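Local coordinates for nitrogenase molybdenum-iron protein beta chain (Clostridium pasteurianum, PDB 4WES) that forms, with the alpha chain, the molybdenum-iron component of nitrogenase, which reduces dinitrogen to ammonium, and shares the [8Fe-7S] cluster with that chain, at residues V55-K61 and F411-Y417; F60-A64 and V207-P211; M184-K188 and M200-G206. All coordinates share one frame; numbering follows the deposited sequence.

How the contacts relate
All three contacts are buried, and their chemistry shifts with their place in the fold. Contacts 1 and 2 start from the same piece of chain, the end of helix 46-60, share Phe60 and Lys61, and both reach the iron(II) ion at the junction with the second beta subunit. Contact 1 joins ring packing to a straight N-H to imidazole bond, whereas contact 2 combines a leucine on a phenyl face with a metal-bound carboxylate and bridging waters. Contact 3, whose centre is about 14 Å from that of contact 2, joins helix 181-193 to the end of the next strand and relies on methionines and a salt bridge. Another salt bridge, Arg185 NE to Asp209 OD2, links contacts 2 and 3.

Contact 1 of 3, residues V55-K61 and F411-Y417; sequences VLSRHFK and FPIMDRY. With FE2 (Fe (II) ion), chain J.
His59 and Met414 bring the two backbones together, their CA atoms 4.4 Å apart, where the last turn of helix 46-60 meets the irregular chain 411-417. CA-H...O contacts run both ways: Met414 CA approaches Arg58 O at 3.3 Å, and His59 CA points its hydrogen at Ile413 O. The peptide bond before Pro412 is cis.

The imidazole is the polar centre. With CG anti to the backbone N, His59 offers ND1 to Ile413 N at 2.8 Å. The N-H...N angle is 170°, although the donor sits 20° out of the ring plane. Phe411 CD1 lies over one face of this imidazole, offset toward its rim, with the two planes inclined at 53°. Val55 widens the apolar patch: CG2 meets Pro412 CB at 3.8 Å and CG1 approaches Phe411 CZ. Met414 SD lies against Arg58 CB.

Lys61 leaves the helix with positive phi. Its chain, bent at chi2, crosses Tyr417 at about a right angle, Lys61 CE lying 3.8 Å from Tyr417 CE1. Lys61 NZ meets Arg58 O at 2.9 Å on a lone pair in the carbonyl plane. Lys61 NZ also donates to Met414 O at 3.0 Å, from above that carbonyl plane, and to Arg458 O of the second subunit, whose terminal OXT is hydrogen-bonded to Tyr417 OH.

Because ND1 accepts a backbone N-H, it is expected to carry no proton, consistent with a neutral imidazole protonated on NE2. Lys61 ties both segments together by its ammonium while its carbonyl O binds the iron(II) ion at 2.1 Å.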
ATOM      1  N   VAL B  55      13.818  18.024   9.576  1.00  7.26           N
ATOM      2  CA  VAL B  55      13.665  16.910   8.635  1.00  7.21           C
ATOM      3  C   VAL B  55      13.419  15.608   9.413  1.00  7.09           C
ATOM      4  O   VAL B  55      12.661  14.753   8.980  1.00  7.76           O
ATOM      5  CB  VAL B  55      14.825  16.816   7.631  1.00  7.72           C
ATOM      6  CG1 VAL B  55      16.113  16.406   8.298  1.00  7.99           C
ATOM      7  CG2 VAL B  55      14.481  15.869   6.494  1.00  8.25           C
ATOM      8  N   LEU B  56      14.092  15.441  10.556  1.00  7.55           N
ATOM      9  CA  LEU B  56      13.852  14.258  11.373  1.00  7.63           C
ATOM     10  C   LEU B  56      12.404  14.194  11.862  1.00  7.20           C
ATOM     11  O   LEU B  56      11.806  13.104  11.830  1.00  8.08           O
ATOM     12  CB  LEU B  56      14.837  14.228  12.529  1.00  7.88           C
ATOM     13  CG  LEU B  56      16.309  13.999  12.140  1.00  8.88           C
ATOM     14  CD1 LEU B  56      17.214  14.175  13.348  1.00 10.17           C
ATOM     15  CD2 LEU B  56      16.522  12.615  11.524  1.00 10.57           C
ATOM     16  N   SER B  57      11.841  15.313  12.313  1.00  7.44           N
ATOM     17  CA  SER B  57      10.442  15.296  12.730  1.00  7.78           C
ATOM     18  C   SER B  57       9.500  15.045  11.557  1.00  7.62           C
ATOM     19  O   SER B  57       8.474  14.361  11.729  1.00  8.36           O
ATOM     20  CB  SER B  57      10.056  16.590  13.422  1.00  8.46           C
ATOM     21  OG  SER B  57      10.671  16.706  14.691  1.00  9.35           O
ATOM     22  N   ARG B  58       9.810  15.589  10.378  1.00  7.32           N
ATOM     23  CA  ARG B  58       8.951  15.342   9.212  1.00  7.07           C
ATOM     24  C   ARG B  58       8.946  13.882   8.770  1.00  7.27           C
ATOM     25  O   ARG B  58       7.935  13.382   8.260  1.00  8.03           O
ATOM     26  CB  ARG B  58       9.380  16.256   8.042  1.00  7.38           C
ATOM     27  CG  ARG B  58       9.044  17.691   8.267  1.00  7.51           C
ATOM     28  CD  ARG B  58       9.668  18.594   7.182  1.00  7.35           C
ATOM     29  NE  ARG B  58       9.154  19.963   7.282  1.00  7.51           N
ATOM     30  CZ  ARG B  58       9.759  21.027   6.753  1.00  7.12           C
ATOM     31  NH1 ARG B  58      10.832  20.875   5.974  1.00  7.77           N
ATOM     32  NH2 ARG B  58       9.265  22.226   6.999  1.00  7.59           N
ATOM     33  N   HIS B  59      10.090  13.208   8.908  1.00  7.36           N
ATOM     34  CA  HIS B  59      10.237  11.808   8.541  1.00  7.46           C
ATOM     35  C   HIS B  59       9.565  10.905   9.575  1.00  7.53           C
ATOM     36  O   HIS B  59       8.788  10.026   9.225  1.00  9.46           O
ATOM     37  CB  HIS B  59      11.741  11.486   8.383  1.00  7.57           C
ATOM     38  CG  HIS B  59      12.037  10.055   8.091  1.00  8.59           C
ATOM     39  ND1 HIS B  59      12.301   9.585   6.829  1.00  8.32           N
ATOM     40  CD2 HIS B  59      12.225   9.023   8.939  1.00 12.00           C
ATOM     41  CE1 HIS B  59      12.588   8.305   6.917  1.00  8.82           C
ATOM     42  NE2 HIS B  59      12.550   7.944   8.180  1.00 11.82           N
ATOM     43  N   PHE B  60       9.896  11.089  10.848  1.00  7.45           N
ATOM     44  CA  PHE B  60       9.468  10.159  11.901  1.00  8.08           C
ATOM     45  C   PHE B  60       8.146  10.538  12.555  1.00  7.42           C
ATOM     46  O   PHE B  60       7.598   9.704  13.296  1.00  8.66           O
ATOM     47  CB  PHE B  60      10.562  10.065  12.969  1.00  8.50           C
ATOM     48  CG  PHE B  60      11.757   9.293  12.516  1.00  8.46           C
ATOM     49  CD1 PHE B  60      11.660   7.924  12.313  1.00  9.35           C
ATOM     50  CD2 PHE B  60      12.988   9.908  12.288  1.00  9.00           C
ATOM     51  CE1 PHE B  60      12.742   7.190  11.846  1.00  9.67           C
ATOM     52  CE2 PHE B  60      14.072   9.168  11.834  1.00  9.75           C
ATOM     53  CZ  PHE B  60      13.937   7.805  11.606  1.00  9.76           C
ATOM     54  N   LYS B  61       7.655  11.752  12.341  1.00  7.64           N
ATOM     55  CA  LYS B  61       6.489  12.265  13.059  1.00  7.56           C
ATOM     56  C   LYS B  61       6.741  12.115  14.564  1.00  7.77           C
ATOM     57  O   LYS B  61       5.883  11.655  15.317  1.00  7.99           O
ATOM     58  CB  LYS B  61       5.175  11.605  12.616  1.00  7.99           C
ATOM     59  CG  LYS B  61       4.977  11.580  11.107  1.00  8.56           C
ATOM     60  CD  LYS B  61       5.094  12.912  10.405  1.00  7.84           C
ATOM     61  CE  LYS B  61       4.662  12.799   8.949  1.00  8.25           C
ATOM     62  NZ  LYS B  61       5.144  13.991   8.163  1.00  7.91           N
ATOM     63  N   PHE B 411      15.433   7.886   2.909  1.00  9.53           N
ATOM     64  CA  PHE B 411      15.385   9.082   3.747  1.00  8.76           C
ATOM     65  C   PHE B 411      15.477  10.343   2.900  1.00  8.42           C
ATOM     66  O   PHE B 411      16.364  10.405   2.045  1.00  9.98           O
ATOM     67  CB  PHE B 411      16.577   9.053   4.729  1.00 10.40           C
ATOM     68  CG  PHE B 411      16.713  10.298   5.574  1.00 10.03           C
ATOM     69  CD1 PHE B 411      15.950  10.480   6.683  1.00 12.20           C
ATOM     70  CD2 PHE B 411      17.641  11.253   5.263  1.00 11.89           C
ATOM     71  CE1 PHE B 411      16.073  11.636   7.450  1.00 14.93           C
ATOM     72  CE2 PHE B 411      17.794  12.382   6.005  1.00 14.17           C
ATOM     73  CZ  PHE B 411      16.993  12.594   7.084  1.00 14.52           C
ATOM     74  N   PRO B 412      14.662  11.351   3.187  1.00  8.18           N
ATOM     75  CA  PRO B 412      13.525  11.333   4.111  1.00  7.91           C
ATOM     76  C   PRO B 412      12.227  10.906   3.428  1.00  8.24           C
ATOM     77  O   PRO B 412      11.992  11.234   2.264  1.00  8.38           O
ATOM     78  CB  PRO B 412      13.445  12.794   4.571  1.00  8.88           C
ATOM     79  CG  PRO B 412      13.913  13.558   3.421  1.00 13.58           C
ATOM     80  CD  PRO B 412      14.914  12.713   2.674  1.00  9.07           C
ATOM     81  N   ILE B 413      11.398  10.193   4.198  1.00  7.77           N
ATOM     82  CA  ILE B 413      10.035   9.854   3.808  1.00  7.39           C
ATOM     83  C   ILE B 413       9.157  10.682   4.733  1.00  7.34           C
ATOM     84  O   ILE B 413       9.088  10.400   5.934  1.00  8.52           O
ATOM     85  CB  ILE B 413       9.736   8.353   3.949  1.00  8.21           C
ATOM     86  CG1 ILE B 413      10.696   7.509   3.089  1.00  9.09           C
ATOM     87  CG2 ILE B 413       8.302   8.095   3.591  1.00  8.59           C
ATOM     88  CD1 ILE B 413      10.605   6.033   3.413  1.00  9.70           C
ATOM     89  N   MET B 414       8.513  11.711   4.174  1.00  7.23           N
ATOM     90  CA  MET B 414       7.887  12.770   4.979  1.00  7.53           C
ATOM     91  C   MET B 414       6.383  12.861   4.733  1.00  7.47           C
ATOM     92  O   MET B 414       5.772  13.798   5.245  1.00  7.79           O
ATOM     93  CB  MET B 414       8.520  14.128   4.673  1.00  8.30           C
ATOM     94  CG  MET B 414      10.012  14.129   4.971  1.00  8.52           C
ATOM     95  SD  MET B 414      10.825  15.699   4.704  1.00  9.35           S
ATOM     96  CE  MET B 414      10.785  15.834   2.920  1.00 12.03           C
ATOM     97  N   ASP B 415       5.813  11.904   4.013  1.00  7.59           N
ATOM     98  CA  ASP B 415       4.456  12.058   3.539  1.00  7.74           C
ATOM     99  C   ASP B 415       3.565  10.860   3.811  1.00  7.74           C
ATOM    100  O   ASP B 415       2.475  10.803   3.265  1.00  8.21           O
ATOM    101  CB  ASP B 415       4.425  12.446   2.049  1.00  7.67           C
ATOM    102  CG  ASP B 415       5.164  11.488   1.126  1.00  7.34           C
ATOM    103  OD1 ASP B 415       5.979  10.651   1.606  1.00  8.09           O
ATOM    104  OD2 ASP B 415       4.897  11.581  -0.093  1.00  8.44           O
ATOM    105  N   ARG B 416       4.011   9.951   4.680  1.00  7.97           N
ATOM    106  CA  ARG B 416       3.152   8.807   5.032  1.00  8.16           C
ATOM    107  C   ARG B 416       3.306   8.520   6.538  1.00  8.89           C
ATOM    108  O   ARG B 416       4.289   8.926   7.167  1.00 10.66           O
ATOM    109  CB  ARG B 416       3.458   7.581   4.213  1.00  8.57           C
ATOM    110  CG  ARG B 416       3.118   7.694   2.720  1.00  9.47           C
ATOM    111  CD  ARG B 416       1.607   7.813   2.477  1.00  9.41           C
ATOM    112  NE  ARG B 416       1.211   7.798   1.074  1.00  9.49           N
ATOM    113  CZ  ARG B 416       1.178   8.875   0.299  1.00  9.03           C
ATOM    114  NH1 ARG B 416       1.573  10.060   0.707  1.00  8.84           N
ATOM    115  NH2 ARG B 416       0.743   8.781  -0.956  1.00 10.08           N
ATOM    116  N   TYR B 417       2.357   7.794   7.067  1.00  8.26           N
ATOM    117  CA  TYR B 417       2.280   7.551   8.518  1.00  8.18           C
ATOM    118  C   TYR B 417       2.469   6.086   8.811  1.00  8.50           C
ATOM    119  O   TYR B 417       1.744   5.230   8.332  1.00 11.45           O
ATOM    120  CB  TYR B 417       0.934   8.017   9.063  1.00  8.56           C
ATOM    121  CG  TYR B 417       0.873   9.522   9.011  1.00  8.33           C
ATOM    122  CD1 TYR B 417       1.217  10.276  10.086  1.00  8.51           C
ATOM    123  CD2 TYR B 417       0.491  10.209   7.850  1.00  8.20           C
ATOM    124  CE1 TYR B 417       1.225  11.638  10.076  1.00  8.62           C
ATOM    125  CE2 TYR B 417       0.523  11.583   7.809  1.00  8.52           C
ATOM    126  CZ  TYR B 417       0.875  12.318   8.907  1.00  7.92           C
ATOM    127  OH  TYR B 417       0.897  13.691   8.932  1.00  8.50           O
TER
HETATM  128 FE   FE2 J 502       4.978  10.164  16.445  0.52  7.61          FE
HETATM  129  O   HOH W   1       5.818   8.708  15.143  1.00  8.78           O
HETATM  130  O   HOH W   2       4.251  11.571  17.775  1.00  9.16           O

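Contact 2 of 3, residues F60-A64 and V207-P211; sequences FKEPA and VLDGP. With FE2 (Fe (II) ion), chain J.
Apolar contact centres on Leu208 and the Phe60 ring. Leu208 CB stands over the ring's face, 3.9 Å from the centroid and only 9° off the normal, a well-centred CH-pi contact. The two methyls of Leu208 spread beyond CB: CD1 lies near Phe60 CE2, while CD2 meets Phe60 CD2 and reaches Pro63 O at 3.7 Å. Tyr30 of helix 24-33 packs against both Phe60 and Leu208.

The direct polar link is slight. Gly210 N donates to Glu62 OE1 at 3.2 Å, a weak bond bent to 132°. Leu208 O is buried beside Phe60 CD1 and Glu62 CG and has no hydrogen-bonding partner in the model. Water does more of the bridging: water 3 donates to Glu62 OE1 and to Val207 O, and water 4 donates to Pro63 O and to the same Val207 O.

Metal coordination divides the work of the Glu62 carboxylate. The chain bends at chi2 (-71°), placing OE2 2.0 Å from the iron(II) ion, while OE1 faces 207-211 and also forms a salt bridge with Lys473 of the alpha chain. Water 1, held by Phe60 O at 2.8 Å, and water 2 are further ligands.

Lys61 O and the second subunit's Asp301 and Asp305 complete six-coordinate iron(II), a mononuclear metal site at the interface of the two beta subunits, with two ligands from the loop after helix 46-60, and the loop after strand 198-200 bordering it through Glu62 OE1.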
ATOM      1  N   PHE B  60       9.896  11.089  10.848  1.00  7.45           N
ATOM      2  CA  PHE B  60       9.468  10.159  11.901  1.00  8.08           C
ATOM      3  C   PHE B  60       8.146  10.538  12.555  1.00  7.42           C
ATOM      4  O   PHE B  60       7.598   9.704  13.296  1.00  8.66           O
ATOM      5  CB  PHE B  60      10.562  10.065  12.969  1.00  8.50           C
ATOM      6  CG  PHE B  60      11.757   9.293  12.516  1.00  8.46           C
ATOM      7  CD1 PHE B  60      11.660   7.924  12.313  1.00  9.35           C
ATOM      8  CD2 PHE B  60      12.988   9.908  12.288  1.00  9.00           C
ATOM      9  CE1 PHE B  60      12.742   7.190  11.846  1.00  9.67           C
ATOM     10  CE2 PHE B  60      14.072   9.168  11.834  1.00  9.75           C
ATOM     11  CZ  PHE B  60      13.937   7.805  11.606  1.00  9.76           C
ATOM     12  N   LYS B  61       7.655  11.752  12.341  1.00  7.64           N
ATOM     13  CA  LYS B  61       6.489  12.265  13.059  1.00  7.56           C
ATOM     14  C   LYS B  61       6.741  12.115  14.564  1.00  7.77           C
ATOM     15  O   LYS B  61       5.883  11.655  15.317  1.00  7.99           O
ATOM     16  CB  LYS B  61       5.175  11.605  12.616  1.00  7.99           C
ATOM     17  CG  LYS B  61       4.977  11.580  11.107  1.00  8.56           C
ATOM     18  CD  LYS B  61       5.094  12.912  10.405  1.00  7.84           C
ATOM     19  CE  LYS B  61       4.662  12.799   8.949  1.00  8.25           C
ATOM     20  NZ  LYS B  61       5.144  13.991   8.163  1.00  7.91           N
ATOM     21  N   GLU B  62       7.913  12.578  14.986  1.00  8.06           N
ATOM     22  CA  GLU B  62       8.380  12.498  16.376  1.00  7.92           C
ATOM     23  C   GLU B  62       9.135  13.758  16.702  1.00  7.72           C
ATOM     24  O   GLU B  62       9.680  14.408  15.797  1.00  8.56           O
ATOM     25  CB  GLU B  62       9.326  11.318  16.595  1.00  8.54           C
ATOM     26  CG  GLU B  62       8.694   9.927  16.530  1.00  8.63           C
ATOM     27  CD  GLU B  62       7.822   9.705  17.746  1.00  8.50           C
ATOM     28  OE1 GLU B  62       8.393   9.287  18.800  1.00 10.26           O
ATOM     29  OE2 GLU B  62       6.577   9.914  17.681  1.00  8.98           O
ATOM     30  N   PRO B  63       9.277  14.084  17.999  1.00  7.79           N
ATOM     31  CA  PRO B  63      10.229  15.105  18.388  1.00  8.32           C
ATOM     32  C   PRO B  63      11.646  14.719  17.940  1.00  8.53           C
ATOM     33  O   PRO B  63      11.960  13.530  17.833  1.00  9.25           O
ATOM     34  CB  PRO B  63      10.155  15.079  19.934  1.00  9.58           C
ATOM     35  CG  PRO B  63       8.808  14.492  20.220  1.00  9.45           C
ATOM     36  CD  PRO B  63       8.639  13.446  19.155  1.00  9.25           C
ATOM     37  N   ALA B  64      12.484  15.721  17.769  1.00  8.40           N
ATOM     38  CA  ALA B  64      13.919  15.499  17.501  1.00  8.71           C
ATOM     39  C   ALA B  64      14.668  16.659  18.106  1.00  8.41           C
ATOM     40  O   ALA B  64      14.713  17.754  17.515  1.00  9.89           O
ATOM     41  CB  ALA B  64      14.203  15.360  16.009  1.00  9.14           C
ATOM     42  N   VAL B 207      13.716   5.758  20.343  1.00 10.38           N
ATOM     43  CA  VAL B 207      14.033   7.170  20.398  1.00 10.31           C
ATOM     44  C   VAL B 207      13.259   7.933  19.286  1.00  9.72           C
ATOM     45  O   VAL B 207      12.654   8.962  19.579  1.00 10.77           O
ATOM     46  CB  VAL B 207      15.551   7.440  20.253  1.00 10.12           C
ATOM     47  CG1 VAL B 207      15.840   8.938  20.409  1.00 11.07           C
ATOM     48  CG2 VAL B 207      16.336   6.643  21.277  1.00 11.68           C
ATOM     49  N   LEU B 208      13.334   7.429  18.064  1.00  9.31           N
ATOM     50  CA  LEU B 208      12.643   8.073  16.931  1.00  8.67           C
ATOM     51  C   LEU B 208      11.449   7.277  16.421  1.00  9.25           C
ATOM     52  O   LEU B 208      10.906   7.580  15.376  1.00 10.08           O
ATOM     53  CB  LEU B 208      13.648   8.383  15.834  1.00  9.20           C
ATOM     54  CG  LEU B 208      14.499   9.606  16.129  1.00  9.42           C
ATOM     55  CD1 LEU B 208      15.757   9.658  15.302  1.00 10.83           C
ATOM     56  CD2 LEU B 208      13.708  10.890  15.952  1.00 11.15           C
ATOM     57  N   ASP B 209      10.959   6.325  17.230  1.00  9.44           N
ATOM     58  CA  ASP B 209       9.783   5.534  16.911  1.00  9.28           C
ATOM     59  C   ASP B 209       9.008   5.233  18.195  1.00  9.25           C
ATOM     60  O   ASP B 209       8.389   4.174  18.334  1.00  9.97           O
ATOM     61  CB  ASP B 209      10.181   4.222  16.192  1.00  9.47           C
ATOM     62  CG  ASP B 209      11.028   3.309  17.042  1.00  9.95           C
ATOM     63  OD1 ASP B 209      11.409   3.696  18.173  1.00 11.02           O
ATOM     64  OD2 ASP B 209      11.295   2.197  16.562  1.00 12.09           O
ATOM     65  N   GLY B 210       9.024   6.168  19.131  1.00  9.79           N
ATOM     66  CA  GLY B 210       8.495   5.890  20.449  1.00 10.14           C
ATOM     67  C   GLY B 210       7.017   6.087  20.639  1.00  9.43           C
ATOM     68  O   GLY B 210       6.295   6.644  19.797  1.00  9.72           O
ATOM     69  N   PRO B 211       6.533   5.639  21.793  1.00  9.27           N
ATOM     70  CA  PRO B 211       5.128   5.723  22.137  1.00  9.57           C
ATOM     71  C   PRO B 211       4.705   7.122  22.594  1.00  8.71           C
ATOM     72  O   PRO B 211       5.531   7.938  22.975  1.00  9.76           O
ATOM     73  CB  PRO B 211       4.991   4.751  23.309  1.00  9.82           C
ATOM     74  CG  PRO B 211       6.338   4.855  24.002  1.00 10.64           C
ATOM     75  CD  PRO B 211       7.326   5.009  22.867  1.00 10.98           C
TER
HETATM   76 FE   FE2 J 502       4.978  10.164  16.445  0.52  7.61          FE
HETATM   77  O   HOH W   1       5.818   8.708  15.143  1.00  8.78           O
HETATM   78  O   HOH W   3      10.271   9.944  20.602  1.00 14.96           O
HETATM   79  O   HOH W   4      13.562  11.765  19.295  1.00 14.53           O
HETATM   80  O   HOH W   2       4.251  11.571  17.775  1.00  9.16           O

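Contact 3 of 3, residues M184-K188 and M200-G206; sequences MREIK and MFPDTSG
Met184 and Met200 bury the most surface here, packing helix 181-193 against the end of strand 198-200 and the loop beyond it. Their side chains cross at about a right angle, Met184 CB lying 3.6 Å from Met200 SD. Bent at chi3 (-77°), Met200 turns CE toward the helix, where it meets Ile187 CG2 at 3.5 Å and also touches Met184 O and Lys188 CG. Met184 SD in turn accepts a weak but nearly straight hydrogen bond from Thr204 N, 3.4 Å and 164°, and sits close to Thr204 OG1, whose hydroxyl pairs with Tyr30 OH.

Lys188, approaching Asp203 from the opposite direction, completes the contact. Its NZ forms a salt bridge with Asp203 OD2 at 2.8 Å, on the syn lone pair, and donates to Ser205 OG at 2.9 Å. Ser205 OG donates a hydrogen bond to Asp203 OD1 at 2.6 Å; Ser205 N donates to that oxygen from above the carboxylate plane, making an Asx turn. Ser205 CB rests on Arg185 CG.

Both carboxylate oxygens are therefore engaged, and the lysine and the serine hydroxyl should together favour an ionised Asp203. The ammonium thus fastens the helix to a turn that the same carboxylate shapes, alongside the methionine packing.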
ATOM      1  N   MET B 184      17.015  -1.254  12.984  1.00  9.76           N
ATOM      2  CA  MET B 184      17.766  -1.569  14.194  1.00 10.37           C
ATOM      3  C   MET B 184      17.048  -2.608  15.046  1.00 10.78           C
ATOM      4  O   MET B 184      17.693  -3.552  15.535  1.00 11.13           O
ATOM      5  CB  MET B 184      18.069  -0.282  14.968  1.00 10.42           C
ATOM      6  CG  MET B 184      19.073   0.612  14.241  1.00 11.23           C
ATOM      7  SD  MET B 184      18.746   2.332  14.530  1.00 10.92           S
ATOM      8  CE  MET B 184      20.217   3.098  13.794  1.00 11.65           C
ATOM      9  N   ARG B 185      15.726  -2.477  15.207  1.00 10.05           N
ATOM     10  CA  ARG B 185      14.988  -3.467  15.980  1.00 10.62           C
ATOM     11  C   ARG B 185      15.064  -4.836  15.360  1.00 10.90           C
ATOM     12  O   ARG B 185      15.225  -5.842  16.059  1.00 11.79           O
ATOM     13  CB  ARG B 185      13.517  -3.075  16.132  1.00 10.65           C
ATOM     14  CG  ARG B 185      13.305  -1.853  17.012  1.00 10.75           C
ATOM     15  CD  ARG B 185      11.842  -1.503  17.094  1.00 11.69           C
ATOM     16  NE  ARG B 185      11.551  -0.288  17.841  1.00 10.97           N
ATOM     17  CZ  ARG B 185      11.041  -0.211  19.053  1.00 11.18           C
ATOM     18  NH1 ARG B 185      10.879  -1.304  19.778  1.00 13.41           N
ATOM     19  NH2 ARG B 185      10.689   0.950  19.556  1.00 11.34           N
ATOM     20  N   GLU B 186      14.969  -4.905  14.024  1.00 10.43           N
ATOM     21  CA  GLU B 186      15.015  -6.205  13.351  1.00 10.83           C
ATOM     22  C   GLU B 186      16.382  -6.858  13.471  1.00 10.85           C
ATOM     23  O   GLU B 186      16.474  -8.080  13.692  1.00 11.75           O
ATOM     24  CB  GLU B 186      14.596  -6.047  11.905  1.00 10.71           C
ATOM     25  CG  GLU B 186      14.657  -7.317  11.067  1.00 11.53           C
ATOM     26  CD  GLU B 186      13.795  -8.478  11.548  1.00 13.95           C
ATOM     27  OE1 GLU B 186      12.944  -8.293  12.436  1.00 15.72           O
ATOM     28  OE2 GLU B 186      14.009  -9.600  11.034  1.00 17.14           O
ATOM     29  N   ILE B 187      17.449  -6.084  13.323  1.00 10.52           N
ATOM     30  CA  ILE B 187      18.799  -6.639  13.488  1.00 10.94           C
ATOM     31  C   ILE B 187      18.991  -7.162  14.910  1.00 11.32           C
ATOM     32  O   ILE B 187      19.527  -8.266  15.094  1.00 11.95           O
ATOM     33  CB  ILE B 187      19.854  -5.593  13.079  1.00 11.30           C
ATOM     34  CG1 ILE B 187      19.772  -5.348  11.567  1.00 11.99           C
ATOM     35  CG2 ILE B 187      21.238  -5.994  13.509  1.00 12.28           C
ATOM     36  CD1 ILE B 187      20.339  -4.009  11.145  1.00 13.52           C
ATOM     37  N   LYS B 188      18.524  -6.401  15.901  1.00 11.24           N
ATOM     38  CA  LYS B 188      18.605  -6.862  17.296  1.00 12.08           C
ATOM     39  C   LYS B 188      17.807  -8.166  17.466  1.00 11.86           C
ATOM     40  O   LYS B 188      18.269  -9.108  18.137  1.00 13.17           O
ATOM     41  CB  LYS B 188      18.140  -5.791  18.276  1.00 12.25           C
ATOM     42  CG  LYS B 188      19.079  -4.591  18.337  1.00 12.83           C
ATOM     43  CD  LYS B 188      18.787  -3.649  19.471  1.00 15.69           C
ATOM     44  CE  LYS B 188      17.455  -2.980  19.305  1.00 15.22           C
ATOM     45  NZ  LYS B 188      17.179  -2.077  20.456  1.00 15.12           N
ATOM     46  N   MET B 200      24.739  -2.916  20.062  1.00 12.23           N
ATOM     47  CA  MET B 200      24.442  -2.148  18.859  1.00 11.14           C
ATOM     48  C   MET B 200      24.694  -0.679  19.123  1.00 10.85           C
ATOM     49  O   MET B 200      24.242  -0.170  20.144  1.00 12.39           O
ATOM     50  CB  MET B 200      22.994  -2.343  18.429  1.00 11.80           C
ATOM     51  CG  MET B 200      22.639  -1.527  17.184  1.00 11.02           C
ATOM     52  SD  MET B 200      20.982  -1.769  16.581  1.00 12.37           S
ATOM     53  CE  MET B 200      21.214  -3.327  15.779  1.00 12.67           C
ATOM     54  N   PHE B 201      25.394  -0.003  18.215  1.00 11.10           N
ATOM     55  CA  PHE B 201      25.486   1.429  18.324  1.00 10.86           C
ATOM     56  C   PHE B 201      25.721   2.062  16.954  1.00 10.76           C
ATOM     57  O   PHE B 201      26.423   1.477  16.112  1.00 10.75           O
ATOM     58  CB  PHE B 201      26.602   1.842  19.292  1.00 12.62           C
ATOM     59  CG  PHE B 201      27.982   1.700  18.770  1.00 12.78           C
ATOM     60  CD1 PHE B 201      28.615   0.448  18.775  1.00 14.40           C
ATOM     61  CD2 PHE B 201      28.730   2.807  18.426  1.00 14.03           C
ATOM     62  CE1 PHE B 201      29.911   0.301  18.331  1.00 15.31           C
ATOM     63  CE2 PHE B 201      30.050   2.669  17.996  1.00 16.15           C
ATOM     64  CZ  PHE B 201      30.631   1.414  17.962  1.00 17.11           C
ATOM     65  N   PRO B 202      25.203   3.281  16.737  1.00 10.86           N
ATOM     66  CA  PRO B 202      24.077   3.898  17.440  1.00 10.96           C
ATOM     67  C   PRO B 202      22.808   3.023  17.356  1.00 10.49           C
ATOM     68  O   PRO B 202      22.744   2.093  16.539  1.00 11.18           O
ATOM     69  CB  PRO B 202      23.856   5.231  16.702  1.00 11.84           C
ATOM     70  CG  PRO B 202      25.087   5.403  15.849  1.00 11.92           C
ATOM     71  CD  PRO B 202      25.527   4.019  15.512  1.00 11.36           C
ATOM     72  N   ASP B 203      21.824   3.340  18.197  1.00 10.06           N
ATOM     73  CA  ASP B 203      20.547   2.615  18.185  1.00 10.39           C
ATOM     74  C   ASP B 203      19.443   3.606  18.490  1.00  9.73           C
ATOM     75  O   ASP B 203      19.286   4.015  19.621  1.00 10.37           O
ATOM     76  CB  ASP B 203      20.593   1.479  19.217  1.00 11.58           C
ATOM     77  CG  ASP B 203      19.290   0.739  19.311  1.00 10.80           C
ATOM     78  OD1 ASP B 203      18.403   0.928  18.461  1.00 11.40           O
ATOM     79  OD2 ASP B 203      19.153  -0.073  20.270  1.00 12.13           O
ATOM     80  N   THR B 204      18.690   4.000  17.452  1.00  9.94           N
ATOM     81  CA  THR B 204      17.627   4.984  17.619  1.00  9.95           C
ATOM     82  C   THR B 204      16.267   4.329  17.900  1.00  9.76           C
ATOM     83  O   THR B 204      15.254   5.035  17.993  1.00 10.37           O
ATOM     84  CB  THR B 204      17.499   5.864  16.373  1.00 10.35           C
ATOM     85  OG1 THR B 204      17.206   4.962  15.306  1.00 10.74           O
ATOM     86  CG2 THR B 204      18.792   6.630  16.108  1.00 10.62           C
ATOM     87  N   SER B 205      16.224   2.995  18.027  1.00 10.50           N
ATOM     88  CA  SER B 205      14.977   2.357  18.412  1.00 10.51           C
ATOM     89  C   SER B 205      14.587   2.800  19.816  1.00 10.65           C
ATOM     90  O   SER B 205      15.420   2.929  20.711  1.00 11.57           O
ATOM     91  CB  SER B 205      15.061   0.839  18.292  1.00 11.71           C
ATOM     92  OG  SER B 205      15.949   0.259  19.187  1.00 12.36           O
ATOM     93  N   GLY B 206      13.308   3.069  20.004  1.00 10.10           N
ATOM     94  CA  GLY B 206      12.847   3.653  21.239  1.00 10.80           C
ATOM     95  C   GLY B 206      13.225   5.104  21.413  1.00 11.08           C
ATOM     96  O   GLY B 206      13.084   5.643  22.526  1.00 13.30           O
TER